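PDB 4DNX: sulfate adenylyltransferase from Allochromatium vinosum, which catalyses the formation of adenosine 5'-phosphosulfate and diphosphate from sulfate and ATP, the first step from sulfate to sulfite. Local coordinates for residues T176-V181 and M261-G266; F198-P203 and V224-L229; E209-M214 and F328-T333; M228-L233 and P241-A246. One frame throughout, in Å; residues are numbered along the deposited sequence. Where two conformers were deposited one is given.

How the contacts relate
All four contacts belong to the Rossmann-like domain and reach its five-stranded parallel sheet. Contact 2 joins the central strand 195-200 to its neighbour 223-230. Contact 1 lies at the sheet edge, its centre about 10 Å from that of contact 2, and Thr263 O lies 2.8 Å from Met228 N between them. Contact 4 shares Met228 and Leu229 with contact 2 and is tied to it through Arg201 O and Arg243 NH1. Contact 3, centred about 22 Å from contact 1, holds the far edge, while Cys212 packs on Phe198 of contact 2. Residues 199-203 match the QxRNP substrate-site motif of relatives, so contact 2 probably borders the active site.

Contact 1 of 4, residues T176-V181 and M261-G266; sequences TFRTAV and MVTGYG
Phe177 and Gly264 form a single backbone bridge, their CA atoms 4.6 Å apart, where the loop leading into helix 180-190 passes strand 260-266. Both polar atoms of Gly264 are used, by the residues flanking Phe177. Arg178 N donates to Gly264 O at 3.0 Å in a fairly straight bond, whereas Gly264 N reaches Thr176 O at 2.9 Å through a strongly bent, weak one.

The Phe177 side chain starts away from the strand, but the ring turns back so that its edge meets the chain beyond the bridge: CE1 is 3.9 Å from Gly266 N, which lies near the ring plane. The opposite flank belongs to Arg178, whose CG rests 4.1 Å from Thr263 CB as the two side chains cross at about a right angle. A bend at chi2 (-79°) turns CD away from a straight course, and farther out NH1 donates to Phe177 O at 3.1 Å. Phe177 O lies close to the guanidinium plane, while NH1 stands well above the plane of that carbonyl. NH2 forms a salt bridge with Glu182 of the second subunit, and Thr263 OG1 bonds to Ile226 O of the adjoining strand. Strand 260-266 is an outermost strand of a parallel sheet ordered 3-2-1-4-5, as in the Rossmann-like folds of the HUP group; the bridge pins the approach to helix 180-190 onto this edge, beside the subunit interface.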
loop_
_atom_site.group_PDB
_atom_site.type_symbol
_atom_site.label_atom_id
_atom_site.label_comp_id
_atom_site.label_asym_id
_atom_site.label_seq_id
_atom_site.Cartn_x
_atom_site.Cartn_y
_atom_site.Cartn_z
ATOM N N THR A 176 1.388 -4.570 3.248
ATOM C CA THR A 176 2.632 -4.258 3.902
ATOM C C THR A 176 3.672 -3.601 2.992
ATOM O O THR A 176 4.427 -2.755 3.448
ATOM C CB THR A 176 3.265 -5.494 4.602
ATOM O OG1 THR A 176 3.338 -6.566 3.670
ATOM C CG2 THR A 176 2.371 -5.934 5.771
ATOM N N PHE A 177 3.707 -3.975 1.701
ATOM C CA PHE A 177 4.656 -3.361 0.802
ATOM C C PHE A 177 4.422 -1.862 0.756
ATOM O O PHE A 177 3.273 -1.440 0.578
ATOM C CB PHE A 177 4.583 -3.914 -0.634
ATOM C CG PHE A 177 5.521 -3.223 -1.563
ATOM C CD1 PHE A 177 6.868 -3.605 -1.640
ATOM C CD2 PHE A 177 5.082 -2.091 -2.315
ATOM C CE1 PHE A 177 7.757 -2.923 -2.490
ATOM C CE2 PHE A 177 5.991 -1.363 -3.120
ATOM C CZ PHE A 177 7.313 -1.812 -3.231
ATOM N N ARG A 178 5.522 -1.097 0.933
ATOM C CA ARG A 178 5.464 0.390 0.896
ATOM C C ARG A 178 6.651 0.936 0.138
ATOM O O ARG A 178 7.741 0.395 0.214
ATOM C CB ARG A 178 5.591 0.975 2.319
ATOM C CG ARG A 178 4.393 0.721 3.110
ATOM C CD ARG A 178 3.254 1.685 2.770
ATOM N NE ARG A 178 2.237 1.483 3.781
ATOM C CZ ARG A 178 1.406 0.440 3.831
ATOM N NH1 ARG A 178 1.410 -0.503 2.880
ATOM N NH2 ARG A 178 0.542 0.350 4.839
ATOM N N THR A 179 6.415 2.027 -0.572
ATOM C CA THR A 179 7.502 2.774 -1.175
ATOM C C THR A 179 8.166 3.641 -0.123
ATOM O O THR A 179 7.559 3.940 0.927
ATOM C CB THR A 179 6.988 3.700 -2.309
ATOM O OG1 THR A 179 6.039 4.649 -1.774
ATOM C CG2 THR A 179 6.329 2.845 -3.416
ATOM N N ALA A 180 9.397 4.078 -0.404
ATOM C CA ALA A 180 10.062 5.069 0.490
ATOM C C ALA A 180 9.234 6.365 0.497
ATOM O O ALA A 180 9.173 7.062 1.519
ATOM C CB ALA A 180 11.462 5.396 -0.031
ATOM N N VAL A 181 8.622 6.696 -0.644
ATOM C CA VAL A 181 7.795 7.885 -0.783
ATOM C C VAL A 181 6.635 7.842 0.250
ATOM O O VAL A 181 6.399 8.828 0.985
ATOM C CB VAL A 181 7.246 8.016 -2.236
ATOM C CG1 VAL A 181 6.174 9.112 -2.323
ATOM C CG2 VAL A 181 8.430 8.239 -3.244
ATOM N N MET A 261 5.163 1.677 13.040
ATOM C CA MET A 261 4.708 1.521 11.676
ATOM C C MET A 261 5.219 0.192 11.147
ATOM O O MET A 261 6.415 -0.007 11.115
ATOM C CB MET A 261 5.308 2.626 10.808
ATOM C CG MET A 261 4.534 3.876 10.773
ATOM S SD MET A 261 5.471 5.131 9.847
ATOM C CE MET A 261 5.650 4.303 8.268
ATOM N N VAL A 262 4.308 -0.697 10.746
ATOM C CA VAL A 262 4.673 -2.023 10.185
ATOM C C VAL A 262 4.627 -1.956 8.653
ATOM O O VAL A 262 3.578 -1.613 8.045
ATOM C CB VAL A 262 3.763 -3.138 10.723
ATOM C CG1 VAL A 262 4.149 -4.510 10.138
ATOM C CG2 VAL A 262 3.875 -3.220 12.276
ATOM N N THR A 263 5.769 -2.248 8.038
ATOM C CA THR A 263 5.925 -1.958 6.594
ATOM C C THR A 263 6.846 -2.997 6.028
ATOM O O THR A 263 7.442 -3.800 6.764
ATOM C CB THR A 263 6.634 -0.603 6.340
ATOM O OG1 THR A 263 8.000 -0.685 6.761
ATOM C CG2 THR A 263 5.905 0.573 7.048
ATOM N N GLY A 264 7.020 -2.941 4.719
ATOM C CA GLY A 264 7.918 -3.892 4.049
ATOM C C GLY A 264 8.452 -3.393 2.726
ATOM O O GLY A 264 7.904 -2.442 2.113
ATOM N N TYR A 265 9.518 -4.046 2.257
ATOM C CA TYR A 265 10.097 -3.658 0.988
ATOM C C TYR A 265 10.595 -4.915 0.288
ATOM O O TYR A 265 10.689 -5.973 0.892
ATOM C CB TYR A 265 11.257 -2.669 1.212
ATOM C CG TYR A 265 12.482 -3.291 1.851
ATOM C CD1 TYR A 265 12.483 -3.661 3.187
ATOM C CD2 TYR A 265 13.604 -3.613 1.061
ATOM C CE1 TYR A 265 13.579 -4.241 3.748
ATOM C CE2 TYR A 265 14.725 -4.223 1.624
ATOM C CZ TYR A 265 14.679 -4.546 2.961
ATOM O OH TYR A 265 15.790 -5.109 3.534
ATOM N N GLY A 266 10.913 -4.762 -0.996
ATOM C CA GLY A 266 11.383 -5.922 -1.791
ATOM C C GLY A 266 12.733 -5.666 -2.455
ATOM O O GLY A 266 12.871 -4.721 -3.233
#

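Contact 2 of 4, residues F198-P203 and V224-L229; sequences FQTRNP and VVIHML
Thr200 CG2 packs against a methyl and a methylene of the neighbouring strand, Ile226 CG2 at 4.0 Å and Met228 CG at 4.1 Å. Thr200 lies side by side with each of them, pointing the same way. With chi1 at -170°, OG1 of Thr200 is anti to the backbone N and the methyl is left to make this apolar contact. Phe198 shares the face, its CB 4.3 Å from Val224 CG2. On the other face Gln199 runs extended alongside Leu229, its NE2 4.2 Å from Leu229 CD2, while OE1 is held by Arg284.

The side chains are set in register by parallel pairing. Phe198 N donates to Val225 O, His227 N to Phe198 O at 2.9 Å and Leu229 N to Thr200 O at 3.1 Å; the bond from Thr200 N to His227 O, at 3.5 Å, is weak.

The strand then opens into Arg201, Asn202 and Pro203, completing a QxRNP sequence that contributes to the substrate site in related ATP sulfurylases. Helix 206-219 links the two strands as a beta-alpha-beta unit. Helix 240-254 packs on Ile226 and Met228, whereas helix 274-287 lies against Gln199 and His227, and strand 260-266 continues the sheet.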
loop_
_atom_site.group_PDB
_atom_site.type_symbol
_atom_site.label_atom_id
_atom_site.label_comp_id
_atom_site.label_asym_id
_atom_site.label_seq_id
_atom_site.Cartn_x
_atom_site.Cartn_y
_atom_site.Cartn_z
ATOM N N PHE A 198 14.068 -0.655 12.042
ATOM C CA PHE A 198 14.499 -2.005 12.418
ATOM C C PHE A 198 14.088 -2.964 11.317
ATOM O O PHE A 198 12.911 -3.048 11.019
ATOM C CB PHE A 198 13.836 -2.443 13.761
ATOM C CG PHE A 198 14.191 -3.866 14.182
ATOM C CD1 PHE A 198 15.478 -4.152 14.645
ATOM C CD2 PHE A 198 13.241 -4.900 14.086
ATOM C CE1 PHE A 198 15.813 -5.482 15.038
ATOM C CE2 PHE A 198 13.590 -6.239 14.497
ATOM C CZ PHE A 198 14.838 -6.477 14.948
ATOM N N GLN A 199 15.051 -3.732 10.778
ATOM C CA GLN A 199 14.760 -4.723 9.729
ATOM C C GLN A 199 14.475 -6.099 10.348
ATOM O O GLN A 199 15.199 -6.540 11.247
ATOM C CB GLN A 199 15.984 -4.855 8.782
ATOM C CG GLN A 199 15.799 -5.921 7.706
ATOM C CD GLN A 199 16.860 -5.857 6.610
ATOM O OE1 GLN A 199 17.278 -4.774 6.195
ATOM N NE2 GLN A 199 17.313 -7.031 6.151
ATOM N N THR A 200 13.475 -6.806 9.835
ATOM C CA THR A 200 13.309 -8.218 10.229
ATOM C C THR A 200 12.646 -8.989 9.112
ATOM O O THR A 200 12.028 -8.386 8.262
ATOM C CB THR A 200 12.464 -8.370 11.523
ATOM O OG1 THR A 200 12.559 -9.740 11.968
ATOM C CG2 THR A 200 11.018 -7.970 11.288
ATOM N N ARG A 201 12.818 -10.325 9.086
ATOM C CA ARG A 201 11.977 -11.107 8.174
ATOM C C ARG A 201 11.142 -12.140 8.902
ATOM O O ARG A 201 10.339 -12.858 8.282
ATOM C CB ARG A 201 12.762 -11.734 6.997
ATOM C CG ARG A 201 13.845 -12.659 7.373
ATOM C CD ARG A 201 14.593 -13.134 6.108
ATOM N NE ARG A 201 15.785 -13.905 6.466
ATOM C CZ ARG A 201 16.966 -13.379 6.806
ATOM N NH1 ARG A 201 17.145 -12.061 6.836
ATOM N NH2 ARG A 201 17.983 -14.176 7.115
ATOM N N ASN A 202 11.335 -12.236 10.214
ATOM C CA ASN A 202 10.487 -13.118 10.994
ATOM C C ASN A 202 9.783 -12.441 12.192
ATOM O O ASN A 202 10.010 -11.243 12.435
ATOM C CB ASN A 202 11.226 -14.408 11.345
ATOM C CG ASN A 202 11.210 -15.384 10.175
ATOM O OD1 ASN A 202 10.130 -15.695 9.579
ATOM N ND2 ASN A 202 12.389 -15.798 9.773
ATOM N N PRO A 203 8.888 -13.171 12.871
ATOM C CA PRO A 203 8.235 -12.624 14.072
ATOM C C PRO A 203 9.210 -12.087 15.095
ATOM O O PRO A 203 10.334 -12.595 15.231
ATOM C CB PRO A 203 7.462 -13.809 14.643
ATOM C CG PRO A 203 7.180 -14.679 13.411
ATOM C CD PRO A 203 8.486 -14.570 12.634
ATOM N N VAL A 224 9.069 3.793 15.788
ATOM C CA VAL A 224 9.899 2.799 15.065
ATOM C C VAL A 224 9.167 2.324 13.805
ATOM O O VAL A 224 7.947 2.091 13.819
ATOM C CB VAL A 224 10.244 1.589 15.952
ATOM C CG1 VAL A 224 8.967 0.889 16.495
ATOM C CG2 VAL A 224 11.111 0.564 15.187
ATOM N N VAL A 225 9.914 2.258 12.696
ATOM C CA VAL A 225 9.420 1.652 11.474
ATOM C C VAL A 225 10.013 0.236 11.483
ATOM O O VAL A 225 11.268 0.104 11.493
ATOM C CB VAL A 225 9.907 2.419 10.224
ATOM C CG1 VAL A 225 9.372 1.674 8.959
ATOM C CG2 VAL A 225 9.362 3.871 10.225
ATOM N N ILE A 226 9.134 -0.777 11.467
ATOM C CA ILE A 226 9.567 -2.208 11.391
ATOM C C ILE A 226 9.504 -2.438 9.889
ATOM O O ILE A 226 8.426 -2.358 9.286
ATOM C CB ILE A 226 8.600 -3.110 12.144
ATOM C CG1 ILE A 226 8.645 -2.777 13.666
ATOM C CG2 ILE A 226 9.024 -4.572 11.902
ATOM C CD1 ILE A 226 7.687 -3.564 14.575
ATOM N N HIS A 227 10.660 -2.635 9.283
ATOM C CA HIS A 227 10.785 -2.623 7.807
ATOM C C HIS A 227 11.069 -4.079 7.432
ATOM O O HIS A 227 12.205 -4.544 7.544
ATOM C CB HIS A 227 11.922 -1.665 7.443
ATOM C CG HIS A 227 11.830 -1.112 6.041
ATOM N ND1 HIS A 227 12.950 -0.837 5.286
ATOM C CD2 HIS A 227 10.769 -0.822 5.261
ATOM C CE1 HIS A 227 12.586 -0.355 4.105
ATOM N NE2 HIS A 227 11.262 -0.345 4.055
ATOM N N MET A 228 10.030 -4.782 7.006
ATOM C CA MET A 228 10.134 -6.242 6.806
ATOM C C MET A 228 10.660 -6.560 5.413
ATOM O O MET A 228 10.273 -5.906 4.416
ATOM C CB MET A 228 8.771 -6.919 7.013
ATOM C CG MET A 228 8.216 -6.893 8.544
ATOM S SD MET A 228 6.592 -7.648 8.663
ATOM C CE MET A 228 5.593 -6.644 7.531
ATOM N N LEU A 229 11.570 -7.525 5.339
ATOM C CA LEU A 229 12.116 -7.886 4.040
ATOM C C LEU A 229 11.111 -8.875 3.444
ATOM O O LEU A 229 10.931 -9.981 3.964
ATOM C CB LEU A 229 13.527 -8.487 4.191
ATOM C CG LEU A 229 14.102 -9.094 2.894
ATOM C CD1 LEU A 229 13.943 -8.151 1.665
ATOM C CD2 LEU A 229 15.552 -9.399 3.185
#

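Contact 3 of 4, residues E209-M214 and F328-T333; sequences EELCKM and FRADNT
On the helix whose Leu211 and Met214 pack against Phe328, Ala330 and Thr333, Glu209 OE2 is gripped by two cations. Lys213 NZ, one helical turn on, meets it at 2.8 Å on the anti lone pair, away from the other oxygen, and Arg380 forms a second salt bridge. Lys213 NZ also donates to Tyr254 O and makes a cation-pi contact with Phe255. On the other segment Asp331 OD1 is likewise doubly held, accepting Asn332 N at 2.6 Å and pairing with Arg296; the backbone N comes from the anti side, somewhat out of the carboxylate plane.

Between these polar groups the contact itself is apolar. Leu211 has CG anti to its backbone N (chi1 -174°), and both of its methyls reach Ala330 CB, CD1 at 3.7 Å and CD2 at 4.1 Å. CD1 also lies 4.4 Å from Phe328 CE1, at the edge of the ring and near its plane. One turn later Met214 crosses Thr333 obliquely, and the methyls Met214 CE and Thr333 CG2 meet at 4.1 Å. Thr333 begins a strand of the small antiparallel sheet, whose strand 341-344 adds Met344 beside Met214 and Phe328. Helix 206-219 is thereby packed against the end of strand 326-329, the outermost strand of the parallel sheet on this side, and against the turn that leaves it.

No hydrogen bond or salt bridge joins the two segments: cohesion across them comes from dispersion between methyl groups and a ring edge, while the helix pairs Glu209 with its own Lys213, and Arg329 and Asp331 find their counter-charges outside both segments, in Asp315 and Arg296.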
loop_
_atom_site.group_PDB
_atom_site.type_symbol
_atom_site.label_atom_id
_atom_site.label_comp_id
_atom_site.label_asym_id
_atom_site.label_seq_id
_atom_site.Cartn_x
_atom_site.Cartn_y
_atom_site.Cartn_z
ATOM N N GLU A 209 11.805 -7.006 20.414
ATOM C CA GLU A 209 10.853 -5.970 20.824
ATOM C C GLU A 209 11.558 -4.974 21.751
ATOM O O GLU A 209 11.470 -3.734 21.573
ATOM C CB GLU A 209 9.689 -6.637 21.567
ATOM C CG GLU A 209 8.756 -5.673 22.262
ATOM C CD GLU A 209 7.792 -6.350 23.241
ATOM O OE1 GLU A 209 7.432 -7.573 23.096
ATOM O OE2 GLU A 209 7.392 -5.641 24.184
ATOM N N GLU A 210 12.262 -5.524 22.736
ATOM C CA GLU A 210 12.959 -4.698 23.712
ATOM C C GLU A 210 14.156 -3.970 23.099
ATOM O O GLU A 210 14.494 -2.879 23.528
ATOM C CB GLU A 210 13.368 -5.547 24.930
ATOM C CG GLU A 210 12.154 -6.142 25.705
ATOM C CD GLU A 210 11.232 -5.089 26.311
ATOM O OE1 GLU A 210 10.042 -5.432 26.524
ATOM O OE2 GLU A 210 11.687 -3.941 26.584
ATOM N N LEU A 211 14.795 -4.555 22.077
ATOM C CA LEU A 211 15.875 -3.874 21.396
ATOM C C LEU A 211 15.366 -2.614 20.720
ATOM O O LEU A 211 16.013 -1.570 20.828
ATOM C CB LEU A 211 16.478 -4.766 20.325
ATOM C CG LEU A 211 17.709 -4.209 19.637
ATOM C CD1 LEU A 211 18.812 -3.973 20.677
ATOM C CD2 LEU A 211 18.130 -5.238 18.614
ATOM N N CYS A 212 14.203 -2.715 20.068
ATOM C CA CYS A 212 13.566 -1.520 19.452
ATOM C C CYS A 212 13.275 -0.468 20.518
ATOM O O CYS A 212 13.570 0.720 20.313
ATOM C CB CYS A 212 12.282 -1.894 18.716
ATOM S SG CYS A 212 12.617 -2.766 17.177
ATOM N N LYS A 213 12.749 -0.902 21.665
ATOM C CA LYS A 213 12.415 0.038 22.766
ATOM C C LYS A 213 13.643 0.695 23.372
ATOM O O LYS A 213 13.612 1.920 23.648
ATOM C CB LYS A 213 11.572 -0.685 23.835
ATOM C CG LYS A 213 10.183 -0.997 23.301
ATOM C CD LYS A 213 9.362 -1.821 24.307
ATOM C CE LYS A 213 7.933 -1.960 23.885
ATOM N NZ LYS A 213 7.296 -2.897 24.910
ATOM N N MET A 214 14.713 -0.093 23.578
ATOM C CA MET A 214 16.030 0.460 24.030
ATOM C C MET A 214 16.559 1.523 23.082
ATOM O O MET A 214 17.021 2.589 23.523
ATOM C CB MET A 214 17.089 -0.658 24.137
ATOM C CG MET A 214 16.916 -1.498 25.353
ATOM S SD MET A 214 18.222 -2.786 25.299
ATOM C CE MET A 214 17.224 -4.261 25.171
ATOM N N PHE A 328 22.323 3.105 15.593
ATOM C CA PHE A 328 22.229 2.618 16.950
ATOM C C PHE A 328 22.939 1.260 16.980
ATOM O O PHE A 328 22.509 0.331 16.288
ATOM C CB PHE A 328 20.773 2.416 17.391
ATOM C CG PHE A 328 20.676 1.890 18.819
ATOM C CD1 PHE A 328 20.542 0.533 19.080
ATOM C CD2 PHE A 328 20.790 2.775 19.882
ATOM C CE1 PHE A 328 20.492 0.064 20.439
ATOM C CE2 PHE A 328 20.727 2.312 21.224
ATOM C CZ PHE A 328 20.585 0.960 21.477
ATOM N N ARG A 329 24.013 1.173 17.756
ATOM C CA ARG A 329 24.865 -0.023 17.752
ATOM C C ARG A 329 24.339 -0.996 18.794
ATOM O O ARG A 329 24.475 -0.752 19.997
ATOM C CB ARG A 329 26.317 0.364 18.057
ATOM C CG ARG A 329 26.975 1.112 16.922
ATOM C CD ARG A 329 28.409 1.566 17.282
ATOM N NE ARG A 329 29.033 2.166 16.100
ATOM C CZ ARG A 329 30.341 2.372 15.956
ATOM N NH1 ARG A 329 31.188 2.058 16.929
ATOM N NH2 ARG A 329 30.795 2.919 14.841
ATOM N N ALA A 330 23.712 -2.063 18.315
ATOM C CA ALA A 330 23.147 -3.103 19.180
ATOM C C ALA A 330 24.136 -4.247 19.433
ATOM O O ALA A 330 25.193 -4.346 18.795
ATOM C CB ALA A 330 21.864 -3.636 18.566
ATOM N N ASP A 331 23.797 -5.102 20.397
ATOM C CA ASP A 331 24.603 -6.277 20.744
ATOM C C ASP A 331 23.639 -7.293 21.369
ATOM O O ASP A 331 22.431 -7.004 21.512
ATOM C CB ASP A 331 25.719 -5.870 21.707
ATOM C CG ASP A 331 26.876 -6.864 21.748
ATOM O OD1 ASP A 331 26.708 -8.024 21.332
ATOM O OD2 ASP A 331 27.960 -6.475 22.233
ATOM N N ASN A 332 24.159 -8.470 21.720
ATOM C CA ASN A 332 23.357 -9.559 22.296
ATOM C C ASN A 332 22.583 -9.098 23.534
ATOM O O ASN A 332 23.101 -8.328 24.354
ATOM C CB ASN A 332 24.253 -10.723 22.717
ATOM C CG ASN A 332 24.972 -11.402 21.535
ATOM O OD1 ASN A 332 24.416 -11.562 20.449
ATOM N ND2 ASN A 332 26.202 -11.838 21.781
ATOM N N THR A 333 21.353 -9.581 23.653
ATOM C CA THR A 333 20.505 -9.291 24.832
ATOM C C THR A 333 20.313 -10.535 25.683
ATOM O O THR A 333 20.583 -11.666 25.255
ATOM C CB THR A 333 19.079 -8.827 24.439
ATOM O OG1 THR A 333 18.411 -9.876 23.713
ATOM C CG2 THR A 333 19.076 -7.556 23.602
#

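Contact 4 of 4, residues M228-L233 and P241-A246; sequences MLLGQL and PVRDAA
Met228 meets Arg243 and Asp244 through its thioether. SD lies 3.6 Å from Arg243 NE and 4.0 Å from Arg243 CD, the two side chains sliding past each other in opposite directions, and the sulfur is oblique to the guanidinium. The chain of Met228 bends at chi3 (-59°), which carries the terminal methyl over to the acid, where CE is 3.6 Å from Asp244 OD1. These are van der Waals approaches of a polarisable group to a cation and an anion.

A purely aliphatic group, from Leu230, makes the next approach: CD2 stands 3.7 Å from Arg243 NH2. Here the side chains cross at about a right angle. SD of Met228 and CD2 of Leu230 approach the guanidinium from the same side of its plane, near NE and NH2 respectively.

The setting is the beta-alpha-beta unit formed by strand 223-230, helix 240-254 and strand 260-266 in the Rossmann-like domain. Strand and helix run nearly antiparallel, at 169°, with axes 11.8 Å apart; the reach of the arginine and methionine chains spans this separation.

Polar interactions mostly run along the helix or leave the pair of segments. Arg243 NE and Asp244 OD1 form a long ion pair at 3.6 Å, with the oxygen in the guanidinium plane at its edge, yet buried NE has no hydrogen-bonding partner. NH1 donates instead to Arg201 O, the loop carbonyl that follows strand 195-200. Arg243 reaches this position through a bent chain: chi3 of 15° nearly eclipses NE with CB, a strained torsion. Asp244 also touches Thr176, and Val242 packs on helix 381-393.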
loop_
_atom_site.group_PDB
_atom_site.type_symbol
_atom_site.label_atom_id
_atom_site.label_comp_id
_atom_site.label_asym_id
_atom_site.label_seq_id
_atom_site.Cartn_x
_atom_site.Cartn_y
_atom_site.Cartn_z
ATOM N N MET A 228 10.030 -4.782 7.006
ATOM C CA MET A 228 10.134 -6.242 6.806
ATOM C C MET A 228 10.660 -6.560 5.413
ATOM O O MET A 228 10.273 -5.906 4.416
ATOM C CB MET A 228 8.771 -6.919 7.013
ATOM C CG MET A 228 8.216 -6.893 8.544
ATOM S SD MET A 228 6.592 -7.648 8.663
ATOM C CE MET A 228 5.593 -6.644 7.531
ATOM N N LEU A 229 11.570 -7.525 5.339
ATOM C CA LEU A 229 12.116 -7.886 4.040
ATOM C C LEU A 229 11.111 -8.875 3.444
ATOM O O LEU A 229 10.931 -9.981 3.964
ATOM C CB LEU A 229 13.527 -8.487 4.191
ATOM C CG LEU A 229 14.102 -9.094 2.894
ATOM C CD1 LEU A 229 13.943 -8.151 1.665
ATOM C CD2 LEU A 229 15.552 -9.399 3.185
ATOM N N LEU A 230 10.434 -8.466 2.364
ATOM C CA LEU A 230 9.463 -9.295 1.674
ATOM C C LEU A 230 10.159 -10.111 0.581
ATOM O O LEU A 230 11.054 -9.609 -0.095
ATOM C CB LEU A 230 8.411 -8.398 0.990
ATOM C CG LEU A 230 7.770 -7.458 2.014
ATOM C CD1 LEU A 230 6.901 -6.440 1.258
ATOM C CD2 LEU A 230 6.944 -8.192 3.043
ATOM N N GLY A 231 9.727 -11.348 0.386
ATOM C CA GLY A 231 10.319 -12.111 -0.696
ATOM C C GLY A 231 9.759 -13.496 -0.674
ATOM O O GLY A 231 8.857 -13.784 0.112
ATOM N N GLN A 232 10.284 -14.370 -1.531
ATOM C CA GLN A 232 9.796 -15.763 -1.566
ATOM C C GLN A 232 10.159 -16.469 -0.244
ATOM O O GLN A 232 11.232 -16.235 0.323
ATOM C CB GLN A 232 10.317 -16.526 -2.806
ATOM C CG GLN A 232 10.242 -15.753 -4.165
ATOM C CD GLN A 232 9.043 -16.144 -5.067
ATOM O OE1 GLN A 232 8.783 -17.326 -5.331
ATOM N NE2 GLN A 232 8.325 -15.138 -5.552
ATOM N N LEU A 233 9.249 -17.300 0.264
ATOM C CA LEU A 233 9.431 -17.960 1.562
ATOM C C LEU A 233 10.604 -18.946 1.549
ATOM O O LEU A 233 10.680 -19.819 0.679
ATOM C CB LEU A 233 8.135 -18.684 1.975
ATOM C CG LEU A 233 7.804 -18.900 3.462
ATOM C CD1 LEU A 233 7.744 -17.573 4.233
ATOM C CD2 LEU A 233 6.498 -19.670 3.588
ATOM N N PRO A 241 1.165 -14.219 6.343
ATOM C CA PRO A 241 0.002 -13.848 7.174
ATOM C C PRO A 241 0.253 -14.073 8.668
ATOM O O PRO A 241 -0.205 -13.281 9.515
ATOM C CB PRO A 241 -1.102 -14.805 6.702
ATOM C CG PRO A 241 -0.703 -15.223 5.371
ATOM C CD PRO A 241 0.777 -15.229 5.330
ATOM N N VAL A 242 0.952 -15.159 8.996
ATOM C CA VAL A 242 1.191 -15.514 10.388
ATOM C C VAL A 242 2.249 -14.540 10.935
ATOM O O VAL A 242 2.119 -14.040 12.058
ATOM C CB VAL A 242 1.618 -17.022 10.508
ATOM C CG1 VAL A 242 1.926 -17.415 11.981
ATOM C CG2 VAL A 242 0.509 -17.925 9.931
ATOM N N ARG A 243 3.295 -14.254 10.150
ATOM C CA ARG A 243 4.346 -13.328 10.563
ATOM C C ARG A 243 3.731 -11.955 10.839
ATOM O O ARG A 243 4.007 -11.329 11.878
ATOM C CB ARG A 243 5.431 -13.178 9.462
ATOM C CG ARG A 243 6.647 -12.442 9.985
ATOM C CD ARG A 243 7.361 -11.513 9.018
ATOM N NE ARG A 243 6.618 -11.149 7.799
ATOM C CZ ARG A 243 7.127 -11.273 6.579
ATOM N NH1 ARG A 243 8.348 -11.774 6.441
ATOM N NH2 ARG A 243 6.417 -10.908 5.505
ATOM N N ASP A 244 2.859 -11.525 9.916
ATOM C CA ASP A 244 2.221 -10.204 10.034
ATOM C C ASP A 244 1.351 -10.141 11.280
ATOM O O ASP A 244 1.429 -9.160 12.027
ATOM C CB ASP A 244 1.336 -9.942 8.805
ATOM C CG ASP A 244 2.139 -9.603 7.561
ATOM O OD1 ASP A 244 3.392 -9.510 7.617
ATOM O OD2 ASP A 244 1.479 -9.413 6.499
ATOM N N ALA A 245 0.518 -11.166 11.504
ATOM C CA ALA A 245 -0.338 -11.190 12.703
ATOM C C ALA A 245 0.505 -11.100 13.985
ATOM O O ALA A 245 0.146 -10.386 14.929
ATOM C CB ALA A 245 -1.170 -12.450 12.742
ATOM N N ALA A 246 1.617 -11.853 14.037
ATOM C CA ALA A 246 2.487 -11.798 15.234
ATOM C C ALA A 246 3.085 -10.409 15.486
ATOM O O ALA A 246 3.081 -9.925 16.624
ATOM C CB ALA A 246 3.624 -12.866 15.132
#